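Local coordinates for Alpha/beta hydrolase fold protein (Sphaerobacter thermophilus, PDB 3R0V), which is assigned to the alpha/beta hydrolases and probably hydrolyses its substrates, although its natural substrate is not established, at residues A70-I82 / L100-T112. Sequence-based numbering, arbitrary orientation.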
ATOM      1  N   ALA A  70       9.664  12.935   2.908  1.00 12.21           N
ATOM      2  CA  ALA A  70       8.384  13.558   3.218  1.00 12.69           C
ATOM      3  C   ALA A  70       7.327  12.765   2.477  1.00 12.41           C
ATOM      4  O   ALA A  70       7.586  12.258   1.383  1.00 11.88           O
ATOM      5  CB  ALA A  70       8.357  15.024   2.773  1.00 12.76           C
ATOM      6  N   VAL A  71       6.142  12.648   3.074  1.00  9.91           N
ATOM      7  CA  VAL A  71       5.038  11.968   2.410  1.00 11.59           C
ATOM      8  C   VAL A  71       4.769  12.615   1.045  1.00 12.48           C
ATOM      9  O   VAL A  71       4.485  11.915   0.071  1.00 11.71           O
ATOM     10  CB  VAL A  71       3.759  11.936   3.285  1.00 11.90           C
ATOM     11  CG1 VAL A  71       2.611  11.248   2.557  1.00 12.76           C
ATOM     12  CG2 VAL A  71       4.040  11.240   4.616  1.00 15.02           C
ATOM     13  N   GLU A  72       4.888  13.941   0.962  1.00 11.20           N
ATOM     14  CA  GLU A  72       4.669  14.638  -0.303  1.00 12.94           C
ATOM     15  C   GLU A  72       5.580  14.116  -1.415  1.00 11.67           C
ATOM     16  O   GLU A  72       5.187  14.097  -2.587  1.00 11.52           O
ATOM     17  CB  GLU A  72       4.845  16.147  -0.121  1.00 11.52           C
ATOM     18  CG  GLU A  72       4.324  16.976  -1.291  1.00 13.71           C
ATOM     19  CD  GLU A  72       2.807  17.091  -1.287  1.00 22.71           C
ATOM     20  OE1 GLU A  72       2.181  16.909  -0.216  1.00 19.62           O
ATOM     21  OE2 GLU A  72       2.239  17.375  -2.364  1.00 29.44           O
ATOM     22  N   ARG A  73       6.791  13.688  -1.064  1.00 10.48           N
ATOM     23  CA  ARG A  73       7.684  13.142  -2.083  1.00  9.80           C
ATOM     24  C   ARG A  73       7.106  11.856  -2.675  1.00 10.45           C
ATOM     25  O   ARG A  73       7.245  11.633  -3.876  1.00 11.49           O
ATOM     26  CB  ARG A  73       9.100  12.880  -1.551  1.00 11.09           C
ATOM     27  CG  ARG A  73       9.803  14.095  -0.964  1.00 11.96           C
ATOM     28  CD  ARG A  73      10.144  15.145  -2.035  1.00 11.62           C
ATOM     29  NE  ARG A  73       9.049  16.087  -2.233  1.00 13.56           N
ATOM     30  CZ  ARG A  73       8.749  17.069  -1.389  1.00 12.47           C
ATOM     31  NH1 ARG A  73       7.738  17.887  -1.661  1.00 15.91           N
ATOM     32  NH2 ARG A  73       9.455  17.238  -0.273  1.00 14.25           N
ATOM     33  N   GLU A  74       6.486  11.008  -1.852  1.00 10.94           N
ATOM     34  CA  GLU A  74       5.898   9.779  -2.394  1.00  9.58           C
ATOM     35  C   GLU A  74       4.621  10.030  -3.203  1.00 10.89           C
ATOM     36  O   GLU A  74       4.326   9.286  -4.144  1.00 11.49           O
ATOM     37  CB  GLU A  74       5.662   8.735  -1.300  1.00  9.54           C
ATOM     38  CG  GLU A  74       6.964   8.309  -0.629  1.00  9.89           C
ATOM     39  CD  GLU A  74       6.909   6.884  -0.107  1.00 11.89           C
ATOM     40  OE1 GLU A  74       6.580   6.681   1.080  1.00 13.06           O
ATOM     41  OE2 GLU A  74       7.173   5.955  -0.891  1.00 13.45           O
ATOM     42  N   ILE A  75       3.876  11.071  -2.855  1.00 11.65           N
ATOM     43  CA  ILE A  75       2.756  11.491  -3.697  1.00 10.95           C
ATOM     44  C   ILE A  75       3.308  11.949  -5.054  1.00 10.26           C
ATOM     45  O   ILE A  75       2.762  11.591  -6.102  1.00 12.05           O
ATOM     46  CB  ILE A  75       1.941  12.595  -3.016  1.00 10.56           C
ATOM     47  CG1 ILE A  75       1.279  12.034  -1.754  1.00 12.00           C
ATOM     48  CG2 ILE A  75       0.883  13.171  -3.969  1.00 14.14           C
ATOM     49  CD1 ILE A  75       0.579  13.102  -0.905  1.00 15.79           C
ATOM     50  N   GLU A  76       4.409  12.702  -5.044  1.00 10.49           N
ATOM     51  CA  GLU A  76       5.041  13.134  -6.283  1.00 10.35           C
ATOM     52  C   GLU A  76       5.578  11.942  -7.078  1.00 12.91           C
ATOM     53  O   GLU A  76       5.527  11.939  -8.317  1.00 12.45           O
ATOM     54  CB  GLU A  76       6.144  14.149  -5.980  1.00 11.60           C
ATOM     55  CG  GLU A  76       5.587  15.469  -5.447  1.00 13.01           C
ATOM     56  CD  GLU A  76       6.628  16.343  -4.751  1.00 15.90           C
ATOM     57  OE1 GLU A  76       7.831  16.007  -4.754  1.00 15.28           O
ATOM     58  OE2 GLU A  76       6.227  17.386  -4.199  1.00 17.83           O
ATOM     59  N   ASP A  77       6.082  10.922  -6.383  1.00 11.47           N
ATOM     60  CA  ASP A  77       6.527   9.714  -7.081  1.00 12.54           C
ATOM     61  C   ASP A  77       5.351   9.078  -7.826  1.00 10.60           C
ATOM     62  O   ASP A  77       5.463   8.706  -8.996  1.00 11.07           O
ATOM     63  CB  ASP A  77       7.136   8.677  -6.122  1.00  9.75           C
ATOM     64  CG  ASP A  77       8.402   9.164  -5.422  1.00 12.89           C
ATOM     65  OD1 ASP A  77       9.089  10.066  -5.935  1.00 13.27           O
ATOM     66  OD2 ASP A  77       8.717   8.612  -4.347  1.00 12.69           O
ATOM     67  N   LEU A  78       4.232   8.928  -7.130  1.00 10.44           N
ATOM     68  CA  LEU A  78       3.048   8.346  -7.742  1.00  9.71           C
ATOM     69  C   LEU A  78       2.571   9.222  -8.904  1.00 10.90           C
ATOM     70  O   LEU A  78       2.182   8.707  -9.957  1.00 11.64           O
ATOM     71  CB  LEU A  78       1.960   8.147  -6.690  1.00  9.55           C
ATOM     72  CG  LEU A  78       0.627   7.594  -7.201  1.00 10.31           C
ATOM     73  CD1 LEU A  78       0.831   6.303  -7.996  1.00 12.59           C
ATOM     74  CD2 LEU A  78      -0.328   7.364  -6.020  1.00 13.67           C
ATOM     75  N   ALA A  79       2.633  10.542  -8.751  1.00 11.41           N
ATOM     76  CA  ALA A  79       2.280  11.433  -9.862  1.00 12.69           C
ATOM     77  C   ALA A  79       3.148  11.177 -11.104  1.00 11.88           C
ATOM     78  O   ALA A  79       2.645  11.155 -12.234  1.00 11.83           O
ATOM     79  CB  ALA A  79       2.378  12.885  -9.424  1.00 12.96           C
ATOM     80  N   ALA A  80       4.445  10.956 -10.898  1.00 11.58           N
ATOM     81  CA  ALA A  80       5.349  10.673 -12.009  1.00 12.12           C
ATOM     82  C   ALA A  80       5.002   9.354 -12.678  1.00 10.60           C
ATOM     83  O   ALA A  80       5.083   9.225 -13.900  1.00 12.96           O
ATOM     84  CB  ALA A  80       6.803  10.666 -11.521  1.00 11.50           C
ATOM     85  N   ILE A  81       4.618   8.367 -11.883  1.00 10.55           N
ATOM     86  CA  ILE A  81       4.238   7.066 -12.422  1.00 11.82           C
ATOM     87  C   ILE A  81       2.901   7.133 -13.183  1.00 10.92           C
ATOM     88  O   ILE A  81       2.740   6.494 -14.226  1.00 11.57           O
ATOM     89  CB  ILE A  81       4.203   6.001 -11.291  1.00 11.17           C
ATOM     90  CG1 ILE A  81       5.634   5.782 -10.764  1.00 10.99           C
ATOM     91  CG2 ILE A  81       3.571   4.703 -11.778  1.00 14.18           C
ATOM     92  CD1 ILE A  81       6.601   5.255 -11.795  1.00 15.46           C
ATOM     93  N   ILE A  82       1.935   7.884 -12.655  1.00 11.80           N
ATOM     94  CA  ILE A  82       0.688   8.090 -13.383  1.00 10.90           C
ATOM     95  C   ILE A  82       0.983   8.795 -14.719  1.00 11.65           C
ATOM     96  O   ILE A  82       0.355   8.485 -15.729  1.00 11.94           O
ATOM     97  CB  ILE A  82      -0.358   8.837 -12.529  1.00 10.02           C
ATOM     98  CG1 ILE A  82      -0.800   7.949 -11.365  1.00 12.73           C
ATOM     99  CG2 ILE A  82      -1.600   9.211 -13.376  1.00 11.14           C
ATOM    100  CD1 ILE A  82      -1.578   8.687 -10.319  1.00 13.42           C
ATOM    101  N   LEU A 100      -1.382   5.754   1.047  1.00 11.21           N
ATOM    102  CA  LEU A 100      -0.701   6.670   0.150  1.00 10.48           C
ATOM    103  C   LEU A 100      -1.604   7.041  -1.029  1.00 11.80           C
ATOM    104  O   LEU A 100      -1.670   8.210  -1.427  1.00 11.51           O
ATOM    105  CB  LEU A 100       0.607   6.041  -0.342  1.00 12.84           C
ATOM    106  CG  LEU A 100       1.446   6.815  -1.355  1.00 13.67           C
ATOM    107  CD1 LEU A 100       1.847   8.166  -0.805  1.00 14.26           C
ATOM    108  CD2 LEU A 100       2.672   5.986  -1.727  1.00 15.26           C
ATOM    109  N   SER A 101      -2.289   6.047  -1.580  1.00 11.02           N
ATOM    110  CA  SER A 101      -3.184   6.271  -2.714  1.00 11.32           C
ATOM    111  C   SER A 101      -4.352   7.177  -2.349  1.00 10.83           C
ATOM    112  O   SER A 101      -4.738   8.049  -3.148  1.00 11.96           O
ATOM    113  CB  SER A 101      -3.687   4.948  -3.285  1.00 12.95           C
ATOM    114  OG  SER A 101      -2.607   4.159  -3.749  1.00 14.29           O
ATOM    115  N   LEU A 102      -4.917   6.979  -1.157  1.00 11.24           N
ATOM    116  CA  LEU A 102      -6.004   7.835  -0.678  1.00 10.94           C
ATOM    117  C   LEU A 102      -5.517   9.269  -0.471  1.00 10.49           C
ATOM    118  O   LEU A 102      -6.194  10.216  -0.864  1.00 12.20           O
ATOM    119  CB  LEU A 102      -6.627   7.266   0.609  1.00 10.35           C
ATOM    120  CG  LEU A 102      -7.435   5.980   0.426  1.00 10.66           C
ATOM    121  CD1 LEU A 102      -7.489   5.168   1.708  1.00 12.75           C
ATOM    122  CD2 LEU A 102      -8.851   6.321  -0.046  1.00 14.94           C
ATOM    123  N   LEU A 103      -4.348   9.432   0.141  1.00 10.41           N
ATOM    124  CA  LEU A 103      -3.761  10.763   0.279  1.00 11.14           C
ATOM    125  C   LEU A 103      -3.549  11.410  -1.086  1.00 11.05           C
ATOM    126  O   LEU A 103      -3.819  12.599  -1.264  1.00 13.42           O
ATOM    127  CB  LEU A 103      -2.442  10.688   1.045  1.00 11.84           C
ATOM    128  CG  LEU A 103      -2.549  10.270   2.513  1.00 12.08           C
ATOM    129  CD1 LEU A 103      -1.146  10.051   3.041  1.00 13.95           C
ATOM    130  CD2 LEU A 103      -3.257  11.354   3.296  1.00 13.72           C
ATOM    131  N   ALA A 104      -3.068  10.633  -2.051  1.00 11.64           N
ATOM    132  CA  ALA A 104      -2.805  11.167  -3.389  1.00 11.97           C
ATOM    133  C   ALA A 104      -4.111  11.609  -4.051  1.00 13.36           C
ATOM    134  O   ALA A 104      -4.174  12.665  -4.691  1.00 13.41           O
ATOM    135  CB  ALA A 104      -2.091  10.126  -4.248  1.00 12.74           C
ATOM    136  N   ALA A 105      -5.152  10.804  -3.896  1.00 12.71           N
ATOM    137  CA  ALA A 105      -6.461  11.138  -4.450  1.00 12.94           C
ATOM    138  C   ALA A 105      -7.002  12.417  -3.817  1.00 16.20           C
ATOM    139  O   ALA A 105      -7.507  13.298  -4.512  1.00 16.18           O
ATOM    140  CB  ALA A 105      -7.429   9.981  -4.246  1.00 11.79           C
ATOM    141  N   ALA A 106      -6.872  12.529  -2.499  1.00 13.49           N
ATOM    142  CA  ALA A 106      -7.353  13.708  -1.786  1.00 13.58           C
ATOM    143  C   ALA A 106      -6.553  14.947  -2.173  1.00 16.98           C
ATOM    144  O   ALA A 106      -7.065  16.067  -2.095  1.00 20.20           O
ATOM    145  CB  ALA A 106      -7.272  13.475  -0.276  1.00 15.24           C
ATOM    146  N   SER A 107      -5.308  14.744  -2.594  1.00 13.78           N
ATOM    147  CA  SER A 107      -4.434  15.846  -2.979  1.00 13.83           C
ATOM    148  C   SER A 107      -4.669  16.299  -4.408  1.00 17.59           C
ATOM    149  O   SER A 107      -4.069  17.277  -4.848  1.00 20.29           O
ATOM    150  CB  SER A 107      -2.966  15.451  -2.815  1.00 15.08           C
ATOM    151  OG  SER A 107      -2.665  15.161  -1.460  1.00 22.65           O
ATOM    152  N   GLY A 108      -5.518  15.583  -5.136  1.00 15.51           N
ATOM    153  CA  GLY A 108      -5.865  15.992  -6.485  1.00 19.05           C
ATOM    154  C   GLY A 108      -5.113  15.340  -7.635  1.00 17.33           C
ATOM    155  O   GLY A 108      -5.181  15.832  -8.760  1.00 18.49           O
ATOM    156  N   LEU A 109      -4.391  14.249  -7.388  1.00 14.70           N
ATOM    157  CA  LEU A 109      -3.763  13.553  -8.515  1.00 14.64           C
ATOM    158  C   LEU A 109      -4.823  13.001  -9.465  1.00 11.95           C
ATOM    159  O   LEU A 109      -5.948  12.703  -9.042  1.00 14.11           O
ATOM    160  CB  LEU A 109      -2.858  12.413  -8.052  1.00 13.02           C
ATOM    161  CG  LEU A 109      -1.554  12.774  -7.331  1.00 17.86           C
ATOM    162  CD1 LEU A 109      -0.605  11.590  -7.349  1.00 17.19           C
ATOM    163  CD2 LEU A 109      -0.885  13.986  -7.938  1.00 24.37           C
ATOM    164  N   PRO A 110      -4.460  12.842 -10.752  1.00 12.46           N
ATOM    165  CA  PRO A 110      -5.422  12.356 -11.752  1.00 12.20           C
ATOM    166  C   PRO A 110      -5.646  10.850 -11.679  1.00 13.52           C
ATOM    167  O   PRO A 110      -5.266  10.078 -12.568  1.00 15.07           O
ATOM    168  CB  PRO A 110      -4.786  12.783 -13.081  1.00 13.64           C
ATOM    169  CG  PRO A 110      -3.326  12.844 -12.800  1.00 14.76           C
ATOM    170  CD  PRO A 110      -3.202  13.306 -11.364  1.00 14.39           C
ATOM    171  N   ILE A 111      -6.259  10.444 -10.571  1.00 12.71           N
ATOM    172  CA  ILE A 111      -6.696   9.074 -10.338  1.00 11.74           C
ATOM    173  C   ILE A 111      -8.181   9.013 -10.693  1.00 13.08           C
ATOM    174  O   ILE A 111      -8.999   9.733 -10.100  1.00 16.03           O
ATOM    175  CB  ILE A 111      -6.476   8.685  -8.855  1.00 12.37           C
ATOM    176  CG1 ILE A 111      -4.982   8.788  -8.512  1.00 12.30           C
ATOM    177  CG2 ILE A 111      -6.981   7.280  -8.578  1.00 11.76           C
ATOM    178  CD1 ILE A 111      -4.641   8.577  -7.042  1.00 13.48           C
ATOM    179  N   THR A 112      -8.530   8.174 -11.666  1.00 12.72           N
ATOM    180  CA  THR A 112      -9.892   8.194 -12.184  0.58 13.69           C
ATOM    181  C   THR A 112     -10.830   7.216 -11.470  1.00 12.75           C
ATOM    182  O   THR A 112     -12.022   7.487 -11.350  1.00 13.11           O
ATOM    183  CB  THR A 112      -9.914   7.961 -13.691  0.58 13.14           C
ATOM    184  OG1 THR A 112      -9.199   6.759 -13.991  0.58 14.36           O
ATOM    185  CG2 THR A 112      -9.244   9.126 -14.415  0.58 16.08           C
TER
HETATM  186  O   HOH W   1      -0.594  16.586  -0.001  1.00 25.90           O
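Ile75 and Leu103 touch beside a flat group, the carbonyl of Leu103, which Ser107 grips on opposite faces: N on one, OG on the other at 2.8 Å from Leu103 O, above the carbonyl plane. The other flat group, the guanidinium of Arg73, grips Glu76 side-on in a salt bridge within the helix (NE to OE1, NH1 to OE2), in the guanidinium plane but out of the carboxylate plane. A water joins Ser107 OG to Glu72 OE1, linking the segments at an exposed margin where no direct hydrogen bond does.

Inward, contacts are apolar. Beta-branched Ile75 splits its work: CG2, anti to the backbone N (chi1 of CG1 -65°), meets Leu109 CD1 at 4.0 Å, while CG1 rests on Leu100 CD1 and CD1 ends near Ser107 OG. With an alanine in place of Ile75, the space between Leu100 and Leu109 would probably be left unfilled, letting both shift. Leu109 pushes CD1 against the helix backbone, 3.6 Å from Ile75 O, and lays CD2 on Ala79 CB at 3.8 Å; the small alanine permits this close approach. Likewise Ala104 CB receives Leu78 CD2 at 3.7 Å. Leu100 also packs on the aliphatic CB of Glu74, whose carboxylate is held by Tyr69 and Arg57. Farther along, Ile82 turns CG2 to the ring of Pro110, 4.1 Å from its CG, and CD1 to Ile111.

Gly108, with positive phi, forms a Schellman motif at the helix's C-terminal end, where a side chain would press on Ser107 O, and directs the chain to Leu109. The helix axes cross at -80°, 9.8 Å apart, and both helices lie against strand 25-29 through Leu78 and Ser101. Helix 96-106 starts within the probable nucleophile elbow and connects strand 89-94 to strand 111-117 as a beta-alpha-beta crossover, characteristic of the alpha/beta hydrolase fold.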